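Local structure of phosphate-binding protein (Xanthomonas axonopodis pv. citri, 5UB3) at residues His114-Asn120 with Ala156-Gly162. The protein is a periplasmic binding protein, here bound to chloride, that probably acts as the sensor partner of a diguanylate cyclase. Residues are numbered along the deposited sequence.
Sequences HTLALQN and AGYLMVG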
loop_
_atom_site.group_PDB
_atom_site.type_symbol
_atom_site.label_atom_id
_atom_site.label_comp_id
_atom_site.label_asym_id
_atom_site.label_seq_id
_atom_site.Cartn_x
_atom_site.Cartn_y
_atom_site.Cartn_z
ATOM N N HIS A 114 -5.383 5.798 24.429
ATOM C CA HIS A 114 -4.170 6.314 23.833
ATOM C C HIS A 114 -4.367 6.653 22.374
ATOM O O HIS A 114 -5.407 6.351 21.798
ATOM C CB HIS A 114 -3.052 5.299 23.994
ATOM C CG HIS A 114 -2.586 5.196 25.405
ATOM N ND1 HIS A 114 -2.960 4.166 26.230
ATOM C CD2 HIS A 114 -1.870 6.049 26.168
ATOM C CE1 HIS A 114 -2.464 4.365 27.435
ATOM N NE2 HIS A 114 -1.791 5.503 27.419
ATOM N N THR A 115 -3.365 7.265 21.784
ATOM C CA THR A 115 -3.468 7.761 20.445
ATOM C C THR A 115 -2.545 6.949 19.513
ATOM O O THR A 115 -1.491 6.468 19.882
ATOM C CB THR A 115 -3.153 9.276 20.399
ATOM O OG1 THR A 115 -1.837 9.464 20.868
ATOM C CG2 THR A 115 -4.068 10.031 21.270
ATOM N N LEU A 116 -3.001 6.822 18.294
ATOM C CA LEU A 116 -2.315 6.068 17.271
ATOM C C LEU A 116 -2.090 6.961 16.048
ATOM O O LEU A 116 -3.016 7.536 15.571
ATOM C CB LEU A 116 -3.221 4.923 16.879
ATOM C CG LEU A 116 -2.844 4.062 15.689
ATOM C CD1 LEU A 116 -1.604 3.218 15.938
ATOM C CD2 LEU A 116 -4.006 3.136 15.423
ATOM N N ALA A 117 -0.872 6.968 15.518
ATOM C CA ALA A 117 -0.491 7.628 14.300
ATOM C C ALA A 117 -0.680 6.700 13.127
ATOM O O ALA A 117 -0.042 5.661 13.072
ATOM C CB ALA A 117 1.001 8.034 14.360
ATOM N N LEU A 118 -1.518 7.103 12.195
ATOM C CA LEU A 118 -1.719 6.403 10.944
ATOM C C LEU A 118 -1.330 7.269 9.788
ATOM O O LEU A 118 -1.060 8.457 9.932
ATOM C CB LEU A 118 -3.172 6.047 10.850
ATOM C CG LEU A 118 -3.595 5.125 11.998
ATOM C CD1 LEU A 118 -5.060 4.723 11.831
ATOM C CD2 LEU A 118 -2.749 3.883 11.998
ATOM N N GLN A 119 -1.341 6.685 8.608
ATOM C CA GLN A 119 -0.847 7.389 7.474
ATOM C C GLN A 119 -1.855 8.180 6.654
ATOM O O GLN A 119 -1.908 9.401 6.776
ATOM C CB GLN A 119 -0.038 6.441 6.651
ATOM C CG GLN A 119 1.299 6.197 7.315
ATOM C CD GLN A 119 2.047 5.045 6.709
ATOM O OE1 GLN A 119 2.281 4.986 5.482
ATOM N NE2 GLN A 119 2.450 4.113 7.560
ATOM N N ASN A 120 -2.543 7.539 5.743
ATOM C CA ASN A 120 -3.634 8.140 4.995
ATOM C C ASN A 120 -4.523 6.970 4.665
ATOM O O ASN A 120 -4.089 5.833 4.826
ATOM C CB ASN A 120 -3.202 8.790 3.667
ATOM C CG ASN A 120 -2.431 7.834 2.776
ATOM O OD1 ASN A 120 -2.927 6.772 2.321
ATOM N ND2 ASN A 120 -1.182 8.173 2.564
ATOM N N ALA A 156 -9.417 4.182 21.934
ATOM C CA ALA A 156 -8.284 4.812 21.320
ATOM C C ALA A 156 -8.780 5.938 20.401
ATOM O O ALA A 156 -10.010 6.158 20.187
ATOM C CB ALA A 156 -7.503 3.811 20.524
ATOM N N GLY A 157 -7.817 6.652 19.859
ATOM C CA GLY A 157 -8.052 7.624 18.840
ATOM C C GLY A 157 -6.875 7.639 17.885
ATOM O O GLY A 157 -5.723 7.302 18.285
ATOM N N TYR A 158 -7.136 8.018 16.655
ATOM C CA TYR A 158 -6.070 8.065 15.671
ATOM C C TYR A 158 -5.908 9.417 15.090
ATOM O O TYR A 158 -6.879 10.189 14.988
ATOM C CB TYR A 158 -6.216 7.018 14.580
ATOM C CG TYR A 158 -7.299 7.246 13.598
ATOM C CD1 TYR A 158 -8.572 6.888 13.890
ATOM C CD2 TYR A 158 -7.040 7.801 12.352
ATOM C CE1 TYR A 158 -9.579 7.090 12.984
ATOM C CE2 TYR A 158 -8.032 7.984 11.441
ATOM C CZ TYR A 158 -9.297 7.624 11.762
ATOM O OH TYR A 158 -10.332 7.777 10.904
ATOM N N LEU A 159 -4.666 9.695 14.724
ATOM C CA LEU A 159 -4.305 10.898 14.018
ATOM C C LEU A 159 -3.605 10.534 12.708
ATOM O O LEU A 159 -2.621 9.775 12.712
ATOM C CB LEU A 159 -3.353 11.691 14.869
ATOM C CG LEU A 159 -4.009 12.282 16.087
ATOM C CD1 LEU A 159 -2.983 12.583 17.147
ATOM C CD2 LEU A 159 -4.742 13.534 15.655
ATOM N N MET A 160 -4.067 11.136 11.632
ATOM C CA MET A 160 -3.409 10.973 10.326
ATOM C C MET A 160 -2.269 11.960 10.255
ATOM O O MET A 160 -2.506 13.147 10.283
ATOM C CB MET A 160 -4.367 11.241 9.189
ATOM C CG MET A 160 -5.644 10.434 9.296
ATOM S SD MET A 160 -5.342 8.688 9.011
ATOM C CE MET A 160 -6.227 8.604 7.448
ATOM N N VAL A 161 -1.059 11.440 10.114
ATOM C CA VAL A 161 0.145 12.262 9.996
ATOM C C VAL A 161 0.790 12.217 8.576
ATOM O O VAL A 161 1.832 12.828 8.343
ATOM C CB VAL A 161 1.130 11.887 11.102
ATOM C CG1 VAL A 161 0.474 11.968 12.475
ATOM C CG2 VAL A 161 1.716 10.498 10.906
ATOM N N GLY A 162 0.177 11.485 7.652
ATOM C CA GLY A 162 0.645 11.368 6.256
ATOM C C GLY A 162 1.782 10.362 6.066
ATOM O O GLY A 162 1.570 9.172 5.729
#
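Two neighbouring parallel β-strands, 115-118 and 156-160, pair in register in the sheet of one lobe of this periplasmic binding protein. G157 N donates to H114 O (3.1 Å) and L116 N to G157 O (2.8 Å); L159 N then donates to L116 O (2.8 Å), L118 N to L159 O (2.9 Å) and V161 N to L118 O (3.0 Å). CA-H...O contacts accompany this ladder, as from Y158 CA to L116 O (3.1 Å). The chain leaves 115-118 through helix 124-136 and the short strand 141-143, which pairs with the far edge of 156-160; 115-118 itself is flanked by 178-182. This is the α/β layering of the periplasmic binding protein fold, with helices on both faces. L116, L118 and Y158 pack under helix 124-136, L118 CD1 lying 3.7 Å from Y158 CD2; M160, on the same face but exposed, sets SD 3.9 Å from L118 CB. A117 is on the opposite face, where V161, just beyond 156-160, reaches A117 CB with CG2 (4.3 Å); both side chains touch V167 of helix 164-172. Past the strand ends, G162 N gives a weak hydrogen bond to Q119 O (3.1 Å), prolonging the pairing into the loops that lead to the two helices.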